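Local structure of YfkN protein (Bacillus subtilis subsp. subtilis, 3GVE) at residues 8-12 / 153-157; 130-134 / 167-171; 192-197 / 234-239. The protein belongs to the calcineurin-like phosphoesterase family and holds a manganese ion and a magnesium ion at neighbouring sites that share an aspartate. All coordinates share one frame; numbering follows the deposited sequence. Where two conformers were deposited one is given.

Contact 1. Residues 8-12 / 153-157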
# COMPACT_ATOMS: atom_id res chain seq x y z
N PRO A 8 22.73 -30.71 -28.48
CA PRO A 8 23.37 -30.11 -27.30
C PRO A 8 22.54 -28.90 -26.82
O PRO A 8 22.11 -28.12 -27.65
CB PRO A 8 24.72 -29.62 -27.86
CG PRO A 8 24.82 -30.05 -29.25
CD PRO A 8 23.41 -30.26 -29.70
N GLN A 9 22.32 -28.76 -25.52
CA GLN A 9 21.40 -27.73 -25.15
C GLN A 9 22.11 -26.42 -24.75
O GLN A 9 23.26 -26.38 -24.49
CB GLN A 9 20.51 -28.22 -24.00
CG GLN A 9 19.87 -29.58 -24.22
CD GLN A 9 18.88 -29.96 -23.18
OE1 GLN A 9 17.82 -30.45 -23.48
NE2 GLN A 9 19.20 -29.67 -21.95
N VAL A 10 21.33 -25.36 -24.74
CA VAL A 10 21.69 -24.07 -24.10
C VAL A 10 20.81 -23.88 -22.84
O VAL A 10 19.61 -23.91 -22.95
CB VAL A 10 21.50 -22.89 -25.04
CG1 VAL A 10 21.81 -21.61 -24.33
CG2 VAL A 10 22.41 -23.04 -26.32
N HIS A 11 21.41 -23.66 -21.69
CA HIS A 11 20.60 -23.34 -20.52
C HIS A 11 20.55 -21.81 -20.40
O HIS A 11 21.55 -21.20 -20.13
CB HIS A 11 21.20 -23.98 -19.26
CG HIS A 11 20.49 -23.64 -17.99
ND1 HIS A 11 21.10 -23.76 -16.76
CD2 HIS A 11 19.25 -23.17 -17.76
CE1 HIS A 11 20.24 -23.40 -15.82
NE2 HIS A 11 19.12 -23.02 -16.40
N LEU A 12 19.39 -21.23 -20.64
CA LEU A 12 19.19 -19.80 -20.53
C LEU A 12 18.36 -19.52 -19.26
O LEU A 12 17.35 -20.15 -19.03
CB LEU A 12 18.46 -19.29 -21.78
CG LEU A 12 18.09 -17.81 -21.80
CD1 LEU A 12 19.36 -16.97 -21.78
CD2 LEU A 12 17.26 -17.50 -23.03
N LEU A 153 25.34 -17.11 -26.67
CA LEU A 153 25.14 -17.91 -25.49
C LEU A 153 26.10 -19.07 -25.56
O LEU A 153 26.61 -19.41 -26.61
CB LEU A 153 23.68 -18.40 -25.45
CG LEU A 153 22.64 -17.29 -25.31
CD1 LEU A 153 21.22 -17.86 -25.31
CD2 LEU A 153 22.90 -16.43 -24.11
N ILE A 154 26.37 -19.67 -24.41
CA ILE A 154 27.31 -20.79 -24.37
C ILE A 154 26.52 -22.07 -24.09
O ILE A 154 25.79 -22.16 -23.11
CB ILE A 154 28.38 -20.58 -23.29
CG1 ILE A 154 29.17 -19.28 -23.54
CG2 ILE A 154 29.30 -21.79 -23.21
CD1 ILE A 154 29.92 -19.23 -24.84
N ASP A 155 26.66 -23.06 -24.96
CA ASP A 155 25.92 -24.30 -24.78
C ASP A 155 26.58 -25.25 -23.77
O ASP A 155 27.59 -24.92 -23.19
CB ASP A 155 25.54 -24.98 -26.12
CG ASP A 155 26.74 -25.60 -26.85
OD1 ASP A 155 27.75 -25.88 -26.22
OD2 ASP A 155 26.62 -25.81 -28.07
N GLU A 156 25.99 -26.42 -23.56
CA GLU A 156 26.50 -27.34 -22.56
C GLU A 156 27.84 -27.98 -22.94
O GLU A 156 28.50 -28.58 -22.12
CB GLU A 156 25.46 -28.39 -22.22
CG GLU A 156 24.27 -27.78 -21.53
CD GLU A 156 23.25 -28.78 -21.06
OE1 GLU A 156 23.03 -29.79 -21.74
OE2 GLU A 156 22.66 -28.50 -20.00
N ASN A 157 28.22 -27.84 -24.20
CA ASN A 157 29.53 -28.28 -24.68
C ASN A 157 30.55 -27.14 -24.63
O ASN A 157 31.69 -27.29 -25.03
CB ASN A 157 29.40 -28.83 -26.11
CG ASN A 157 28.71 -30.17 -26.15
OD1 ASN A 157 28.83 -30.95 -25.24
ND2 ASN A 157 27.99 -30.44 -27.22
O HOH W 1 23.58 -26.21 -28.97
O HOH W 2 24.25 -23.82 -21.47
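Val-10 and Leu-153 meet where strand 9-17 of one β-sheet meets the end of strand 146-154 of the other, a seam within the layered β-sandwich core of the calcineurin-like phosphoesterase fold. Strand 146-154 ends here in an Asx turn headed by Asp-155. Between the two segments one direct backbone bond forms, from Glu-156 N in the turn to Gln-9 O (2.9 Å).

The side chain of Glu-156 then runs over the same peptide group. Its CB lies 3.7 Å from Gln-9 O and its CG comes closer still, while CD approaches Gln-9 CB. At the tip, OE1 stands 3.7 Å from that CB, with the two chains side by side and pointing the same way.

On the inner side Val-10 spreads its two methyls. CG1, anti to the backbone N (chi1 177°), meets Leu-153 CB at 3.9 Å, the two side chains crossing at about a right angle; CG2 is turned to Asp-155 CB instead. Leu-12 CD1 extends the apolar contact to Leu-153 CD1.

Both carboxylate oxygens of Asp-155 are engaged. OD1 receives Asn-157 N (2.9 Å) from above the carboxylate plane and also Asn-159 N, whereas OD2 is bonded to Gln-161 and accepts a hydrogen bond from a water that also donates to Pro-8 O. A second water bridges the backbones, accepting from His-11 N at 2.9 Å and donating to Ile-154 O at 2.8 Å.

Contact 2. Residues 130-134 / 167-171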
# COMPACT_ATOMS: atom_id res chain seq x y z
N VAL A 130 9.80 -1.84 -23.50
CA VAL A 130 8.91 -2.19 -24.59
C VAL A 130 7.46 -2.20 -24.15
O VAL A 130 7.15 -2.48 -23.00
CB VAL A 130 9.29 -3.58 -25.21
CG1 VAL A 130 10.67 -3.48 -25.92
CG2 VAL A 130 9.32 -4.68 -24.14
N ASN A 131 6.58 -1.91 -25.08
CA ASN A 131 5.15 -2.06 -24.89
C ASN A 131 4.46 -2.14 -26.26
O ASN A 131 4.72 -1.28 -27.09
CB ASN A 131 4.55 -0.92 -24.08
CG ASN A 131 3.04 -0.94 -24.11
OD1 ASN A 131 2.44 -0.39 -25.03
ND2 ASN A 131 2.43 -1.63 -23.17
N ALA A 132 3.65 -3.15 -26.45
CA ALA A 132 3.07 -3.40 -27.76
C ALA A 132 1.63 -2.93 -27.89
O ALA A 132 1.17 -2.76 -29.00
CB ALA A 132 3.16 -4.90 -28.08
N ASN A 133 0.92 -2.76 -26.78
CA ASN A 133 -0.52 -2.52 -26.86
C ASN A 133 -1.03 -1.08 -26.70
O ASN A 133 -2.14 -0.78 -27.09
CB ASN A 133 -1.32 -3.54 -26.01
CG ASN A 133 -1.14 -3.38 -24.48
OD1 ASN A 133 -0.08 -3.03 -23.99
ND2 ASN A 133 -2.20 -3.69 -23.74
N VAL A 134 -0.21 -0.19 -26.16
CA VAL A 134 -0.59 1.22 -26.12
C VAL A 134 -0.31 1.87 -27.47
O VAL A 134 0.79 1.79 -27.98
CB VAL A 134 0.14 2.00 -25.00
CG1 VAL A 134 -0.37 3.46 -24.94
CG2 VAL A 134 -0.09 1.31 -23.65
N TYR A 167 11.89 -9.33 -26.74
CA TYR A 167 11.09 -8.95 -25.60
C TYR A 167 9.88 -8.20 -26.12
O TYR A 167 10.02 -7.33 -26.96
CB TYR A 167 11.88 -8.04 -24.66
CG TYR A 167 13.20 -8.61 -24.18
CD1 TYR A 167 13.29 -9.37 -23.02
CD2 TYR A 167 14.37 -8.37 -24.90
CE1 TYR A 167 14.51 -9.88 -22.60
CE2 TYR A 167 15.59 -8.87 -24.47
CZ TYR A 167 15.65 -9.62 -23.32
OH TYR A 167 16.87 -10.10 -22.91
N ILE A 168 8.73 -8.53 -25.58
CA ILE A 168 7.49 -7.82 -25.86
C ILE A 168 6.81 -7.53 -24.53
O ILE A 168 6.90 -8.31 -23.61
CB ILE A 168 6.55 -8.66 -26.79
CG1 ILE A 168 5.30 -7.87 -27.19
CG2 ILE A 168 6.18 -10.01 -26.15
CD1 ILE A 168 4.47 -8.53 -28.32
N GLY A 169 6.13 -6.40 -24.44
CA GLY A 169 5.49 -6.01 -23.18
C GLY A 169 4.04 -5.60 -23.36
O GLY A 169 3.65 -5.14 -24.40
N PHE A 170 3.27 -5.77 -22.29
CA PHE A 170 1.83 -5.46 -22.25
C PHE A 170 1.43 -4.79 -20.95
O PHE A 170 1.96 -5.11 -19.90
CB PHE A 170 0.98 -6.74 -22.40
CG PHE A 170 1.42 -7.61 -23.53
CD1 PHE A 170 1.08 -7.30 -24.84
CD2 PHE A 170 2.20 -8.71 -23.29
CE1 PHE A 170 1.51 -8.10 -25.88
CE2 PHE A 170 2.62 -9.52 -24.32
CZ PHE A 170 2.27 -9.21 -25.63
N VAL A 171 0.46 -3.89 -21.04
CA VAL A 171 -0.11 -3.21 -19.87
C VAL A 171 -1.64 -3.36 -19.90
O VAL A 171 -2.22 -3.56 -20.95
CB VAL A 171 0.32 -1.70 -19.85
CG1 VAL A 171 -0.43 -0.91 -20.92
CG2 VAL A 171 0.12 -1.08 -18.47
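An Asx motif shapes the loop between strands 129-130 and 134-135 where it docks on the end of strand 160-170, beside the two-metal site of this calcineurin-like fold, and Asn-133 of that loop clasps the backbone of Val-171. The side chain of Val-171 is about 7 Å from the magnesium ion.

Asn-133 uses its amide much as a neighbouring strand would use a peptide group. ND2 gives a nearly straight bond to Val-171 O (2.8 Å, 174° at the hydrogen) that lies in both the amide and the carbonyl planes, and OD1 accepts Val-171 N at 3.1 Å. With chi1 at 69°, CG sits between the backbone N and the carbonyl carbon, which brings the amide across to the strand. OD1 also accepts from Asn-131 ND2, and ND2 has a further acceptor in Gln-190 O, so the amide is held from several directions and its rotation is fixed.

Asn-131 OD1 in turn takes Val-134 N on a lone pair, closing the Asx motif. Between these grips Ala-132 N bonds to Gly-169 O (2.9 Å), and Ala-132 CB rests on Ile-168 CG1. Val-134 CG2 presses against Val-171 CG1 at 3.5 Å. Gly-169 N is buried without any polar partner; what lies against it, 3.6 Å away, is the methyl CG2 of Val-130.

Contact 3. Residues 192-197 / 234-239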
# COMPACT_ATOMS: atom_id res chain seq x y z
N ILE A 192 -4.78 -7.13 -24.65
CA ILE A 192 -3.50 -7.81 -24.46
C ILE A 192 -3.26 -8.98 -25.43
O ILE A 192 -2.27 -8.98 -26.14
CB ILE A 192 -3.31 -8.22 -22.99
CG1 ILE A 192 -3.13 -6.96 -22.15
CG2 ILE A 192 -2.09 -9.15 -22.84
CD1 ILE A 192 -3.21 -7.21 -20.65
N VAL A 193 -4.18 -9.96 -25.48
CA VAL A 193 -4.02 -11.11 -26.39
C VAL A 193 -3.97 -10.69 -27.86
O VAL A 193 -3.15 -11.18 -28.64
CB VAL A 193 -5.13 -12.15 -26.11
CG1 VAL A 193 -5.27 -13.19 -27.20
CG2 VAL A 193 -4.97 -12.78 -24.72
N GLU A 194 -4.85 -9.76 -28.24
CA GLU A 194 -4.89 -9.28 -29.62
C GLU A 194 -3.61 -8.55 -30.00
O GLU A 194 -3.06 -8.80 -31.04
CB GLU A 194 -6.09 -8.35 -29.87
CG GLU A 194 -7.42 -9.05 -29.89
CD GLU A 194 -8.59 -8.09 -29.94
OE1 GLU A 194 -8.39 -6.92 -30.32
OE2 GLU A 194 -9.70 -8.50 -29.59
N SER A 195 -3.03 -7.82 -29.10
CA SER A 195 -1.70 -7.18 -29.33
C SER A 195 -0.66 -8.23 -29.53
O SER A 195 0.25 -8.10 -30.40
CB SER A 195 -1.42 -6.13 -28.24
OG SER A 195 -0.04 -5.88 -28.17
N ALA A 196 -0.69 -9.27 -28.70
CA ALA A 196 0.29 -10.34 -28.84
C ALA A 196 0.15 -11.04 -30.19
O ALA A 196 1.15 -11.27 -30.85
CB ALA A 196 0.14 -11.35 -27.69
N ASN A 197 -1.09 -11.36 -30.59
CA ASN A 197 -1.32 -12.05 -31.84
C ASN A 197 -0.93 -11.21 -33.07
O ASN A 197 -0.54 -11.74 -34.06
CB ASN A 197 -2.75 -12.56 -31.90
CG ASN A 197 -2.94 -13.83 -31.10
OD1 ASN A 197 -2.01 -14.56 -30.88
ND2 ASN A 197 -4.16 -14.08 -30.69
N ASP A 234 -4.91 -16.30 -20.63
CA ASP A 234 -5.26 -16.14 -22.04
C ASP A 234 -4.05 -15.95 -22.96
O ASP A 234 -4.02 -16.49 -24.05
CB ASP A 234 -6.29 -15.01 -22.18
CG ASP A 234 -7.51 -15.25 -21.31
OD1 ASP A 234 -8.11 -16.32 -21.40
OD2 ASP A 234 -7.83 -14.38 -20.52
N LEU A 235 -3.05 -15.20 -22.50
CA LEU A 235 -1.79 -15.14 -23.22
C LEU A 235 -1.19 -16.53 -23.41
O LEU A 235 -0.76 -16.89 -24.49
CB LEU A 235 -0.79 -14.29 -22.46
CG LEU A 235 -0.82 -12.80 -22.76
CD1 LEU A 235 0.18 -12.11 -21.81
CD2 LEU A 235 -0.44 -12.50 -24.23
N ALA A 236 -1.19 -17.32 -22.35
CA ALA A 236 -0.57 -18.64 -22.41
C ALA A 236 -1.33 -19.61 -23.30
O ALA A 236 -0.73 -20.49 -23.89
CB ALA A 236 -0.41 -19.22 -21.00
N THR A 237 -2.65 -19.46 -23.38
CA THR A 237 -3.49 -20.43 -24.08
C THR A 237 -3.91 -20.02 -25.49
O THR A 237 -4.15 -20.87 -26.32
CB THR A 237 -4.75 -20.78 -23.26
OG1 THR A 237 -5.42 -19.57 -22.89
CG2 THR A 237 -4.38 -21.60 -21.99
N LYS A 238 -4.04 -18.72 -25.74
CA LYS A 238 -4.62 -18.23 -27.01
C LYS A 238 -3.60 -17.76 -28.02
O LYS A 238 -3.95 -17.47 -29.15
CB LYS A 238 -5.63 -17.10 -26.77
CG LYS A 238 -6.83 -17.44 -25.92
CD LYS A 238 -7.83 -16.27 -25.92
CE LYS A 238 -9.04 -16.53 -25.05
NZ LYS A 238 -10.00 -15.38 -25.19
N THR A 239 -2.35 -17.66 -27.62
CA THR A 239 -1.30 -17.25 -28.55
C THR A 239 -0.38 -18.41 -28.84
O THR A 239 -0.50 -19.44 -28.23
CB THR A 239 -0.45 -16.08 -28.00
OG1 THR A 239 0.34 -16.56 -26.90
CG2 THR A 239 -1.31 -14.93 -27.56
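The segments of helices 192-205 and 232-238 run in roughly the same direction, their axes inclined at a crossing angle of -45° and 9.7 Å apart at closest approach. Carbon-to-carbon contacts make up most of the interface, some from the aliphatic parts of polar residues. Leu-235 faces two residues of the first helix: its branch CD2 reaches Ala-196 CB at 3.7 Å, while CG and CD1 lie against Ile-192 CG2, the two side chains crossing at about a right angle. Val-193 rests between successive turns of the other helix, CG2 on Asp-234 CB (3.6 Å) and CG1 on Lys-238 CB. The polar ends of Asp-234 and Lys-238 are both directed to the backbone of Gln-224, leaving their aliphatic parts to the valine.

Thr-239 closes the far end. Its OG1 donates to Leu-235 O (2.7 Å) in the carbonyl plane, a bond that fixes the rotation of the side chain (chi1 69°) and turns CG2 toward Ala-196 CB and to within 3.4 Å of Asn-197 OD1.

Both are crossover helices of the β-α-β kind: helix 192-205 connects the parallel strands 160-170 and 210-215, helix 232-238 connects 210-215 and 244-247, and Ile-192 and Ala-196 also pack on Phe-170 of the sheet.

The three contacts show how chemistry follows position in the fold. Contact 2 is wholly buried near the metal ions and leans on asparagine amides for several backbone groups. Contact 1, partly buried at the distant end of the same sheet, mixes an apolar inner side with water bridges on its more open one; its strand 146-154 is the neighbour of strand 160-170, used by contact 2, although the centres are 28 Å apart. Contact 3, also partly buried, joins two helices by van der Waals packing alone. It touches contact 2 directly, where Ala-196 CB meets Phe-170 CZ, but stays about 17 Å from contact 1 between nearest atoms.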